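PDB 3RJY: endoglucanase FnCel5A from Fervidobacterium nodosum, which probably hydrolyses internal beta-1,4-glucosidic bonds of cellulose. Local coordinates for residues E106-A111 / E140-P145; I100-F105 / P117-I122; N28-P33 / V58-R63; L149-W154 / D177-S182. All blocks are in the same frame, centred on the assembly; numbering follows the deposited sequence.

Interaction 1 (E106-A111 / E140-P145). With GLC (alpha-D-glucopyranose), chain C.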
# COMPACT_ATOMS: atom_id res chain seq x y z
N GLU A 106 10.73 -6.87 -9.53
CA GLU A 106 12.08 -7.23 -9.05
C GLU A 106 13.23 -6.67 -9.90
O GLU A 106 14.25 -6.26 -9.36
CB GLU A 106 12.21 -8.75 -8.92
CG GLU A 106 11.17 -9.36 -7.98
CD GLU A 106 11.17 -10.88 -7.97
OE1 GLU A 106 11.85 -11.50 -8.81
OE2 GLU A 106 10.47 -11.47 -7.11
N GLU A 107 13.03 -6.64 -11.22
CA GLU A 107 14.03 -6.11 -12.16
C GLU A 107 14.26 -4.60 -11.99
O GLU A 107 15.39 -4.13 -12.08
CB GLU A 107 13.63 -6.42 -13.61
CG GLU A 107 13.55 -7.90 -13.96
CD GLU A 107 12.19 -8.52 -13.69
OE1 GLU A 107 11.35 -7.93 -12.97
OE2 GLU A 107 11.97 -9.63 -14.20
N LEU A 108 13.18 -3.85 -11.72
CA LEU A 108 13.27 -2.43 -11.36
C LEU A 108 14.22 -2.13 -10.19
O LEU A 108 14.93 -1.12 -10.20
CB LEU A 108 11.86 -1.87 -11.07
CG LEU A 108 11.65 -0.35 -11.02
CD1 LEU A 108 11.95 0.33 -12.37
CD2 LEU A 108 10.25 0.01 -10.55
N TYR A 109 14.24 -3.00 -9.18
CA TYR A 109 15.13 -2.81 -8.02
C TYR A 109 16.59 -3.00 -8.37
O TYR A 109 17.48 -2.45 -7.72
CB TYR A 109 14.77 -3.78 -6.89
CG TYR A 109 13.50 -3.45 -6.16
CD1 TYR A 109 13.46 -2.43 -5.20
CD2 TYR A 109 12.33 -4.18 -6.40
CE1 TYR A 109 12.29 -2.15 -4.51
CE2 TYR A 109 11.15 -3.92 -5.71
CZ TYR A 109 11.14 -2.90 -4.76
OH TYR A 109 9.96 -2.63 -4.09
N GLN A 110 16.84 -3.80 -9.40
CA GLN A 110 18.19 -4.14 -9.77
C GLN A 110 18.76 -3.24 -10.89
O GLN A 110 19.92 -2.82 -10.81
CB GLN A 110 18.31 -5.64 -10.06
CG GLN A 110 19.00 -6.46 -8.92
CD GLN A 110 18.32 -6.39 -7.53
OE1 GLN A 110 17.38 -7.13 -7.24
NE2 GLN A 110 18.84 -5.51 -6.66
N ALA A 111 17.93 -2.91 -11.89
CA ALA A 111 18.38 -2.06 -13.00
C ALA A 111 17.34 -1.04 -13.48
O ALA A 111 16.76 -1.20 -14.55
CB ALA A 111 18.85 -2.93 -14.17
N GLU A 140 -1.25 4.08 -7.85
CA GLU A 140 -0.05 4.15 -7.02
C GLU A 140 1.11 3.64 -7.86
O GLU A 140 1.16 2.46 -8.19
CB GLU A 140 -0.21 3.31 -5.77
CG GLU A 140 0.97 3.36 -4.83
CD GLU A 140 0.77 2.49 -3.60
OE1 GLU A 140 -0.32 1.90 -3.48
OE2 GLU A 140 1.69 2.40 -2.77
N ILE A 141 2.02 4.54 -8.23
CA ILE A 141 3.01 4.27 -9.30
C ILE A 141 3.84 3.03 -9.00
O ILE A 141 3.92 2.11 -9.82
CB ILE A 141 3.90 5.52 -9.61
CG1 ILE A 141 3.07 6.61 -10.30
CG2 ILE A 141 5.12 5.12 -10.46
CD1 ILE A 141 3.74 7.97 -10.37
N PHE A 142 4.42 2.99 -7.80
CA PHE A 142 5.23 1.85 -7.40
C PHE A 142 5.26 1.65 -5.91
O PHE A 142 5.28 2.62 -5.16
CB PHE A 142 6.68 1.99 -7.91
CG PHE A 142 7.50 0.74 -7.72
CD1 PHE A 142 7.10 -0.46 -8.32
CD2 PHE A 142 8.66 0.75 -6.94
CE1 PHE A 142 7.86 -1.65 -8.14
CE2 PHE A 142 9.42 -0.42 -6.76
CZ PHE A 142 9.02 -1.61 -7.36
N ASN A 143 5.33 0.39 -5.51
CA ASN A 143 5.47 0.00 -4.11
C ASN A 143 6.92 -0.07 -3.64
O ASN A 143 7.72 -0.83 -4.19
CB ASN A 143 4.79 -1.35 -3.87
CG ASN A 143 4.95 -1.86 -2.44
OD1 ASN A 143 5.74 -2.78 -2.18
ND2 ASN A 143 4.20 -1.29 -1.53
N GLU A 144 7.23 0.74 -2.63
CA GLU A 144 8.49 0.68 -1.92
C GLU A 144 9.72 0.71 -2.83
O GLU A 144 10.39 -0.32 -3.01
CB GLU A 144 8.54 -0.55 -1.00
CG GLU A 144 7.62 -0.45 0.20
CD GLU A 144 7.77 -1.62 1.16
OE1 GLU A 144 8.74 -2.39 1.06
OE2 GLU A 144 6.88 -1.78 2.03
N PRO A 145 10.01 1.89 -3.41
CA PRO A 145 11.27 2.06 -4.11
C PRO A 145 12.42 1.76 -3.17
O PRO A 145 12.36 2.11 -1.98
CB PRO A 145 11.26 3.54 -4.52
CG PRO A 145 9.81 3.89 -4.56
CD PRO A 145 9.19 3.13 -3.45
C1 GLC C . 11.58 -3.87 4.13
C2 GLC C . 11.05 -2.46 4.48
C3 GLC C . 9.63 -2.49 5.03
C4 GLC C . 8.66 -3.29 4.17
C5 GLC C . 9.28 -4.58 3.66
C6 GLC C . 9.17 -4.78 2.13
O1 GLC C . 12.80 -4.17 4.83
O2 GLC C . 11.91 -1.81 5.38
O3 GLC C . 9.18 -1.16 5.07
O4 GLC C . 7.55 -3.66 4.95
O5 GLC C . 10.56 -4.86 4.28
O6 GLC C . 7.77 -4.99 1.95

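Interaction 2 (I100-F105 / P117-I122). With GLC (alpha-D-glucopyranose), chain D.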
# COMPACT_ATOMS: atom_id res chain seq x y z
N ILE A 100 -4.99 0.80 -6.89
CA ILE A 100 -4.23 -0.21 -7.63
C ILE A 100 -2.80 0.27 -7.79
O ILE A 100 -2.56 1.45 -8.08
CB ILE A 100 -4.88 -0.60 -9.00
CG1 ILE A 100 -5.08 0.62 -9.91
CG2 ILE A 100 -6.22 -1.24 -8.77
CD1 ILE A 100 -5.53 0.27 -11.34
N ASN A 101 -1.84 -0.62 -7.58
CA ASN A 101 -0.43 -0.25 -7.71
C ASN A 101 0.34 -1.12 -8.70
O ASN A 101 -0.26 -1.95 -9.40
CB ASN A 101 0.26 -0.21 -6.34
CG ASN A 101 0.58 -1.59 -5.79
OD1 ASN A 101 0.58 -2.59 -6.52
ND2 ASN A 101 0.87 -1.64 -4.50
N CYS A 102 1.65 -0.86 -8.81
CA CYS A 102 2.60 -1.83 -9.33
C CYS A 102 3.47 -2.28 -8.14
O CYS A 102 3.98 -1.45 -7.41
CB CYS A 102 3.44 -1.23 -10.47
SG CYS A 102 4.43 -2.46 -11.37
N HIS A 103 3.62 -3.59 -7.95
CA HIS A 103 4.18 -4.15 -6.72
C HIS A 103 5.14 -5.30 -7.08
O HIS A 103 4.84 -6.10 -7.97
CB HIS A 103 3.00 -4.73 -5.91
CG HIS A 103 3.17 -4.69 -4.41
ND1 HIS A 103 3.91 -5.62 -3.72
CD2 HIS A 103 2.59 -3.89 -3.48
CE1 HIS A 103 3.83 -5.37 -2.42
NE2 HIS A 103 3.03 -4.33 -2.25
N HIS A 104 6.28 -5.38 -6.41
CA HIS A 104 7.23 -6.51 -6.61
C HIS A 104 7.79 -6.61 -8.05
O HIS A 104 7.85 -7.70 -8.65
CB HIS A 104 6.59 -7.86 -6.20
CG HIS A 104 6.30 -8.00 -4.74
ND1 HIS A 104 7.10 -7.46 -3.75
CD2 HIS A 104 5.30 -8.66 -4.09
CE1 HIS A 104 6.59 -7.76 -2.56
NE2 HIS A 104 5.51 -8.50 -2.74
N PHE A 105 8.18 -5.46 -8.60
CA PHE A 105 8.82 -5.41 -9.91
C PHE A 105 10.31 -5.61 -9.62
O PHE A 105 11.05 -4.64 -9.44
CB PHE A 105 8.54 -4.05 -10.56
CG PHE A 105 8.91 -3.95 -12.03
CD1 PHE A 105 8.47 -2.85 -12.78
CD2 PHE A 105 9.70 -4.92 -12.67
CE1 PHE A 105 8.80 -2.72 -14.12
CE2 PHE A 105 10.03 -4.80 -14.01
CZ PHE A 105 9.58 -3.70 -14.74
N PRO A 117 11.78 2.81 -18.02
CA PRO A 117 10.91 2.86 -19.22
C PRO A 117 9.87 1.74 -19.31
O PRO A 117 8.81 1.94 -19.91
CB PRO A 117 11.90 2.79 -20.40
CG PRO A 117 13.18 3.36 -19.83
CD PRO A 117 13.21 2.85 -18.40
N VAL A 118 10.15 0.59 -18.70
CA VAL A 118 9.16 -0.48 -18.67
C VAL A 118 7.96 -0.14 -17.75
O VAL A 118 6.80 -0.35 -18.12
CB VAL A 118 9.80 -1.83 -18.29
CG1 VAL A 118 8.74 -2.97 -18.25
CG2 VAL A 118 10.95 -2.16 -19.28
N LEU A 119 8.25 0.42 -16.58
CA LEU A 119 7.22 0.90 -15.66
C LEU A 119 6.35 1.97 -16.32
O LEU A 119 5.13 1.99 -16.14
CB LEU A 119 7.85 1.44 -14.35
CG LEU A 119 6.88 1.92 -13.25
CD1 LEU A 119 6.03 0.78 -12.69
CD2 LEU A 119 7.61 2.67 -12.13
N VAL A 120 6.98 2.87 -17.07
CA VAL A 120 6.27 3.90 -17.82
C VAL A 120 5.26 3.27 -18.79
O VAL A 120 4.11 3.67 -18.83
CB VAL A 120 7.24 4.86 -18.56
CG1 VAL A 120 6.48 5.85 -19.45
CG2 VAL A 120 8.14 5.60 -17.57
N GLU A 121 5.70 2.27 -19.56
CA GLU A 121 4.84 1.56 -20.49
C GLU A 121 3.72 0.79 -19.81
O GLU A 121 2.60 0.76 -20.31
CB GLU A 121 5.65 0.61 -21.37
CG GLU A 121 6.28 1.27 -22.60
CD GLU A 121 5.26 1.98 -23.46
OE1 GLU A 121 4.50 1.31 -24.18
OE2 GLU A 121 5.20 3.22 -23.40
N ILE A 122 4.03 0.15 -18.68
CA ILE A 122 3.01 -0.52 -17.86
C ILE A 122 1.91 0.47 -17.49
O ILE A 122 0.73 0.17 -17.71
CB ILE A 122 3.62 -1.19 -16.58
CG1 ILE A 122 4.30 -2.53 -16.94
CG2 ILE A 122 2.55 -1.42 -15.48
CD1 ILE A 122 5.17 -3.11 -15.79
C1 GLC D . 4.59 -7.56 1.68
C2 GLC D . 4.40 -6.56 2.84
C3 GLC D . 5.47 -6.68 3.92
C4 GLC D . 5.67 -8.12 4.40
C5 GLC D . 5.64 -9.12 3.25
C6 GLC D . 4.66 -10.30 3.46
O1 GLC D . 4.70 -6.89 0.42
O2 GLC D . 4.35 -5.24 2.36
O3 GLC D . 5.05 -5.92 5.01
O4 GLC D . 6.94 -8.23 5.00
O5 GLC D . 5.66 -8.47 1.96
O6 GLC D . 3.47 -10.14 4.22

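Interaction 3 (N28-P33 / V58-R63). With GLC (alpha-D-glucopyranose), chain B.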
# COMPACT_ATOMS: atom_id res chain seq x y z
N ASN A 28 -1.07 -10.90 -0.64
CA ASN A 28 -0.81 -12.29 -1.07
C ASN A 28 -1.72 -12.82 -2.19
O ASN A 28 -1.94 -14.02 -2.29
CB ASN A 28 -0.76 -13.21 0.15
CG ASN A 28 0.27 -12.76 1.16
OD1 ASN A 28 1.43 -12.63 0.84
ND2 ASN A 28 -0.17 -12.49 2.38
N ALA A 29 -2.19 -11.90 -3.04
CA ALA A 29 -3.12 -12.18 -4.13
C ALA A 29 -2.50 -11.87 -5.52
O ALA A 29 -1.75 -12.69 -6.06
CB ALA A 29 -4.43 -11.40 -3.93
N LEU A 30 -2.79 -10.68 -6.06
CA LEU A 30 -2.31 -10.24 -7.39
C LEU A 30 -0.85 -9.79 -7.50
O LEU A 30 -0.37 -9.53 -8.62
CB LEU A 30 -3.23 -9.14 -7.94
CG LEU A 30 -4.62 -9.58 -8.38
CD1 LEU A 30 -5.55 -8.37 -8.54
CD2 LEU A 30 -4.55 -10.40 -9.66
N GLU A 31 -0.15 -9.72 -6.37
CA GLU A 31 1.27 -9.37 -6.36
C GLU A 31 2.20 -10.60 -6.23
O GLU A 31 3.42 -10.46 -6.25
CB GLU A 31 1.57 -8.33 -5.27
CG GLU A 31 1.84 -8.91 -3.89
CD GLU A 31 0.61 -9.34 -3.08
OE1 GLU A 31 -0.49 -9.62 -3.65
OE2 GLU A 31 0.78 -9.42 -1.83
N ALA A 32 1.60 -11.79 -6.10
CA ALA A 32 2.30 -13.07 -6.31
C ALA A 32 2.64 -13.25 -7.78
O ALA A 32 2.08 -12.54 -8.63
CB ALA A 32 1.43 -14.25 -5.83
N PRO A 33 3.57 -14.18 -8.11
CA PRO A 33 3.80 -14.45 -9.54
C PRO A 33 2.50 -14.72 -10.30
O PRO A 33 2.29 -14.13 -11.37
CB PRO A 33 4.70 -15.69 -9.51
CG PRO A 33 5.48 -15.53 -8.21
CD PRO A 33 4.46 -14.98 -7.24
N VAL A 58 -9.76 -0.24 -0.12
CA VAL A 58 -8.95 -1.44 -0.27
C VAL A 58 -7.74 -1.09 -1.18
O VAL A 58 -7.90 -0.47 -2.23
CB VAL A 58 -9.78 -2.67 -0.83
CG1 VAL A 58 -10.44 -2.36 -2.19
CG2 VAL A 58 -8.92 -3.92 -0.93
N ARG A 59 -6.54 -1.46 -0.74
CA ARG A 59 -5.35 -1.30 -1.55
C ARG A 59 -5.04 -2.66 -2.20
O ARG A 59 -5.05 -3.69 -1.53
CB ARG A 59 -4.18 -0.76 -0.71
CG ARG A 59 -2.84 -0.70 -1.44
CD ARG A 59 -1.80 0.02 -0.61
NE ARG A 59 -0.51 0.16 -1.29
CZ ARG A 59 0.57 -0.59 -1.05
NH1 ARG A 59 0.53 -1.58 -0.17
NH2 ARG A 59 1.69 -0.37 -1.72
N ILE A 60 -4.83 -2.65 -3.51
CA ILE A 60 -4.64 -3.89 -4.26
C ILE A 60 -3.26 -3.95 -4.91
O ILE A 60 -3.07 -3.42 -6.02
CB ILE A 60 -5.78 -4.14 -5.29
CG1 ILE A 60 -7.16 -4.06 -4.59
CG2 ILE A 60 -5.60 -5.52 -5.97
CD1 ILE A 60 -8.37 -4.06 -5.53
N PRO A 61 -2.29 -4.59 -4.22
CA PRO A 61 -0.97 -4.83 -4.81
C PRO A 61 -1.10 -5.69 -6.08
O PRO A 61 -1.79 -6.73 -6.07
CB PRO A 61 -0.22 -5.60 -3.72
CG PRO A 61 -0.99 -5.32 -2.42
CD PRO A 61 -2.40 -5.14 -2.85
N ILE A 62 -0.43 -5.26 -7.16
CA ILE A 62 -0.45 -5.97 -8.44
C ILE A 62 0.97 -6.07 -9.02
O ILE A 62 1.66 -5.05 -9.17
CB ILE A 62 -1.42 -5.31 -9.47
CG1 ILE A 62 -2.83 -5.19 -8.87
CG2 ILE A 62 -1.47 -6.15 -10.75
CD1 ILE A 62 -3.81 -4.25 -9.62
N ARG A 63 1.42 -7.30 -9.29
CA ARG A 63 2.71 -7.51 -9.96
C ARG A 63 2.49 -7.52 -11.47
O ARG A 63 2.48 -8.58 -12.11
CB ARG A 63 3.38 -8.82 -9.50
CG ARG A 63 4.81 -8.96 -9.98
CD ARG A 63 5.36 -10.38 -9.80
NE ARG A 63 5.23 -10.88 -8.44
CZ ARG A 63 6.23 -11.26 -7.66
NH1 ARG A 63 7.49 -11.24 -8.09
NH2 ARG A 63 5.96 -11.68 -6.43
C1 GLC B . 5.08 -13.47 2.88
C2 GLC B . 4.03 -14.28 2.14
C3 GLC B . 4.64 -14.87 0.87
C4 GLC B . 5.58 -13.94 0.09
C5 GLC B . 6.41 -12.96 0.94
C6 GLC B . 7.02 -11.84 0.08
O1 GLC B . 6.07 -14.37 3.31
O2 GLC B . 3.51 -15.33 2.94
O3 GLC B . 3.55 -15.25 0.07
O4 GLC B . 6.52 -14.75 -0.59
O5 GLC B . 5.65 -12.48 2.04
O6 GLC B . 6.80 -10.52 0.55
O HOH W 1 -3.83 -8.23 -4.74

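Interaction 4 (L149-W154 / D177-S182). With GLC (alpha-D-glucopyranose), chain C.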
# COMPACT_ATOMS: atom_id res chain seq x y z
N LEU A 149 17.03 1.40 -7.21
CA LEU A 149 16.08 2.49 -7.42
C LEU A 149 16.16 3.43 -6.21
O LEU A 149 15.30 3.42 -5.32
CB LEU A 149 14.66 1.98 -7.71
CG LEU A 149 13.54 3.00 -7.98
CD1 LEU A 149 13.85 3.90 -9.17
CD2 LEU A 149 12.19 2.31 -8.17
N THR A 150 17.21 4.25 -6.21
CA THR A 150 17.55 5.11 -5.10
C THR A 150 16.55 6.26 -4.97
O THR A 150 15.72 6.44 -5.88
CB THR A 150 18.98 5.70 -5.26
OG1 THR A 150 19.03 6.47 -6.46
CG2 THR A 150 20.06 4.59 -5.32
N PRO A 151 16.59 7.00 -3.84
CA PRO A 151 15.82 8.24 -3.72
C PRO A 151 15.96 9.15 -4.95
O PRO A 151 14.94 9.61 -5.47
CB PRO A 151 16.41 8.87 -2.46
CG PRO A 151 16.76 7.69 -1.62
CD PRO A 151 17.31 6.69 -2.59
N THR A 152 17.18 9.36 -5.41
CA THR A 152 17.44 10.21 -6.58
C THR A 152 16.82 9.67 -7.86
O THR A 152 16.17 10.40 -8.57
CB THR A 152 18.96 10.45 -6.81
OG1 THR A 152 19.57 10.88 -5.58
CG2 THR A 152 19.20 11.52 -7.88
N LYS A 153 17.00 8.39 -8.14
CA LYS A 153 16.44 7.80 -9.36
C LYS A 153 14.92 7.71 -9.30
O LYS A 153 14.25 7.90 -10.32
CB LYS A 153 17.08 6.45 -9.64
CG LYS A 153 18.51 6.60 -10.15
CD LYS A 153 19.08 5.31 -10.70
CE LYS A 153 20.43 5.57 -11.39
NZ LYS A 153 20.31 6.43 -12.60
N TRP A 154 14.38 7.44 -8.12
CA TRP A 154 12.94 7.45 -7.93
C TRP A 154 12.39 8.85 -8.21
O TRP A 154 11.35 8.98 -8.86
CB TRP A 154 12.58 6.94 -6.52
CG TRP A 154 11.11 6.99 -6.18
CD1 TRP A 154 10.55 7.65 -5.12
CD2 TRP A 154 10.02 6.38 -6.89
NE1 TRP A 154 9.18 7.49 -5.13
CE2 TRP A 154 8.83 6.71 -6.20
CE3 TRP A 154 9.94 5.58 -8.05
CZ2 TRP A 154 7.57 6.26 -6.62
CZ3 TRP A 154 8.69 5.14 -8.46
CH2 TRP A 154 7.52 5.48 -7.75
N ASP A 177 5.08 6.72 -3.42
CA ASP A 177 5.76 6.09 -2.30
C ASP A 177 7.05 6.78 -1.91
O ASP A 177 7.80 7.28 -2.76
CB ASP A 177 6.03 4.61 -2.55
CG ASP A 177 4.80 3.76 -2.42
OD1 ASP A 177 3.70 4.23 -2.80
OD2 ASP A 177 4.94 2.61 -1.98
N VAL A 178 7.30 6.79 -0.61
CA VAL A 178 8.56 7.23 -0.05
C VAL A 178 9.61 6.21 -0.50
O VAL A 178 9.29 5.02 -0.62
CB VAL A 178 8.40 7.37 1.50
CG1 VAL A 178 9.71 7.38 2.22
CG2 VAL A 178 7.58 8.64 1.83
N PRO A 179 10.85 6.66 -0.79
CA PRO A 179 11.89 5.73 -1.21
C PRO A 179 12.47 4.95 -0.02
O PRO A 179 11.99 5.09 1.09
CB PRO A 179 12.94 6.65 -1.83
CG PRO A 179 12.83 7.91 -1.03
CD PRO A 179 11.35 8.06 -0.79
N ASN A 180 13.48 4.13 -0.28
CA ASN A 180 14.09 3.27 0.76
C ASN A 180 13.07 2.40 1.52
O ASN A 180 12.91 2.53 2.73
CB ASN A 180 14.95 4.11 1.71
CG ASN A 180 16.42 3.81 1.57
OD1 ASN A 180 17.17 4.57 0.94
ND2 ASN A 180 16.86 2.68 2.15
N TRP A 181 12.39 1.54 0.77
CA TRP A 181 11.31 0.68 1.28
C TRP A 181 10.11 1.46 1.90
O TRP A 181 9.29 0.88 2.60
CB TRP A 181 11.86 -0.39 2.26
CG TRP A 181 13.07 -1.17 1.76
CD1 TRP A 181 14.38 -1.04 2.17
CD2 TRP A 181 13.08 -2.22 0.76
NE1 TRP A 181 15.18 -1.93 1.49
CE2 TRP A 181 14.41 -2.66 0.63
CE3 TRP A 181 12.08 -2.81 -0.03
CZ2 TRP A 181 14.78 -3.68 -0.27
CZ3 TRP A 181 12.46 -3.82 -0.93
CH2 TRP A 181 13.79 -4.24 -1.04
N SER A 182 10.02 2.77 1.62
CA SER A 182 8.98 3.66 2.17
C SER A 182 9.02 3.79 3.70
O SER A 182 8.00 4.04 4.35
CB SER A 182 7.58 3.27 1.68
OG SER A 182 7.54 3.24 0.26
C1 GLC C . 11.58 -3.87 4.13
C2 GLC C . 11.05 -2.46 4.48
C3 GLC C . 9.63 -2.49 5.03
C4 GLC C . 8.66 -3.29 4.17
C5 GLC C . 9.28 -4.58 3.66
C6 GLC C . 9.17 -4.78 2.13
O1 GLC C . 12.80 -4.17 4.83
O2 GLC C . 11.91 -1.81 5.38
O3 GLC C . 9.18 -1.16 5.07
O4 GLC C . 7.55 -3.66 4.95
O5 GLC C . 10.56 -4.86 4.28
O6 GLC C . 7.77 -4.99 1.95
O HOH W 2 15.24 4.13 -2.59

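Interaction 1 (E106-A111 / E140-P145)
Tyr109 reaches across to Phe142 and Glu144 with the far half of its ring. At CB the chain turns so that CG is anti to the carbonyl carbon (chi1 -73°), and this carries the ring over to 140-145. Along one side of the ring, CE2 lies 3.5 Å from Phe142 CZ. The two ring planes are inclined at 55°. On the other side, CE1 is 3.0 Å from Glu144 O, which sits at the ring edge in its plane. At the tip, OH donates to that same Glu144 O over 2.6 Å, from a position 39° above the carbonyl plane. A phenylalanine at Tyr109 would probably leave Glu144 O without this donor and the loop less firmly placed. Leu108 adds a CH-pi contact, with CD2 3.6 Å above the centre of the Phe142 ring. Glu144 belongs to an Asn-Glu-Pro sequence characteristic of family 5. Its OE2 bonds to His203, and its carboxylate lies beside the glucose of chain C, where a weak bond from O6 is doubtful. The short helix 106-110 thus stands against the loop after barrel strand 137-140. Leu108 also touches helix 112-130, and Phe142 rests on Trp154 of helix 151-166.

Interaction 2 (I100-F105 / P117-I122)
Phe105 and Cys102 pack on Val118, Leu119 and Ile122 within one beta-alpha unit of the TIM barrel. They lie just past strand 97-101, and their partners are on helix 112-130. No hydrogen bond crosses between the two segments, and the contact is apolar and buried. The aromatic part belongs to Phe105. Its chi1 of -169° puts CG anti to the backbone N and turns the ring out to the helix. The ring comes edge first. CZ meets Val118 CG1 at 3.7 Å, and the Phe105 and Val118 side chains cross at about a right angle. CE1 lies 4.0 Å from Ile122 CD1, these two side chains running past each other in opposite directions. A serine in place of Phe105 removes the ring, and would probably open a gap in front of Val118 CG1 and Ile122 CD1. In the sulfur part, Cys102 SG meets Leu119 CD1 at 3.8 Å, and Cys102 CB lies near the same methyl. The two histidines point the other way, to the sugar pocket. There His103 ND1 sits 3.3 Å above the centre of the His104 ring. At the edge of the His103 ring, CE1 makes a close approach to glucose O1 of chain D, at 3.3 Å.

Interaction 3 (N28-P33 / V58-R63)
The guanidinium group of Arg63 has Pro33 over one face and Glu31 O at its edge. Pro33 CG stands 4.3 Å above the plane, offset toward the rim. At the edge the grip is side-on, with two nitrogens on one oxygen. NH2 reaches Glu31 O over 2.8 Å in the carbonyl plane, while NE meets the same atom from above that plane. The bend at chi3 (-54°) brings the group round to this carbonyl. NH1 makes a salt bridge with Glu106. The second flat group is the Glu31 carboxylate. Each oxygen is met on its syn side: OE2 by Asn28 N at 2.7 Å, and OE1 by Ala29 N at 2.9 Å, the latter donor standing 33° out of the carboxylate plane. The Glu31 side chain lies alongside Pro61, CB to CB at 3.6 Å. Leu30 runs beside Ile60 and Ile62, pointing the same way. The backbones join through Arg63 N and Leu30 O, a nearly straight bond of 2.9 Å (173°). A water bridges Leu30 N and Pro61 O. Residues Ala29 to Ala32 form a type I turn in the loop after strand 22-25. Asn28 takes a weak bond from glucose O3 of chain B. Two backbone N-H groups thus meet the Glu31 carboxylate, while Arg63 divides its nitrogens between Glu31 O and Glu106. This probably steadies both buried charges and holds the sugar-binding loop against the end of strand 57-60 and the residues just after it.

Interaction 4 (L149-W154 / D177-S182)
Trp154 and Pro151 meet Asp177 and Pro179 directly. Trp154 NE1 donates to Asp177 O over 2.8 Å. The bond is bent, with 134° at the hydrogen. The donor lies in the carbonyl plane, but the oxygen is 30° out of the indole plane. The indole gets there with CG anti to the backbone N (chi1 176°). Its CD1 also touches Pro179 CB at 4.2 Å. The side chains of Pro151 and Pro179 cross at about a right angle, with Pro151 CG 4.0 Å from Pro179 CB. Beside them a water bridges the segments, giving to Leu149 O at 2.8 Å and accepting from Asn180 N at 2.9 Å. One layer further out, Thr150 is the N-cap of the helix, and its OG1 accepts from Lys153 N. This probably helps to fix the first turn, which carries Pro151 and Trp154. In the other segment Ser182 OG donates to Val178 O over 2.6 Å and probably helps to hold the loop folded back on itself. That loop carries Trp181 to the sugar. One face of its ring lies against glucose C1 of chain C, and the backbone Trp181 O accepts from glucose O3 of chain C at 3.2 Å. The contact joins the start of helix 151-166 to the end of strand 174-177 and the loop that follows it. This helix makes the beta-alpha-beta crossover from strand 137-140 to strand 174-177, and Trp154 also touches Pro145 in the loop leading into it.

All four contacts lie at the C-terminal ends of the strands of one eight-stranded TIM barrel, where the glucose molecules bind. Along the chain interaction 3 comes first, interactions 1 and 2 interleave, and interaction 4 follows. Interactions 1 and 2 have centres about 7 Å apart and touch, with Asn143 N probably bonded to Cys102 O. Interactions 2 and 3 sit on neighbouring strands, 97-101 and 57-60. Arg59 and Arg63 link interaction 3 to interaction 1 through salt bridges with Glu140 and Glu106. Interactions 1 and 4 share the glucose of chain C. The centres of interactions 3 and 4 are about 20 Å apart, so the set runs along one side of the barrel, from strand 22-25 to strand 174-177, beside the bound sugars.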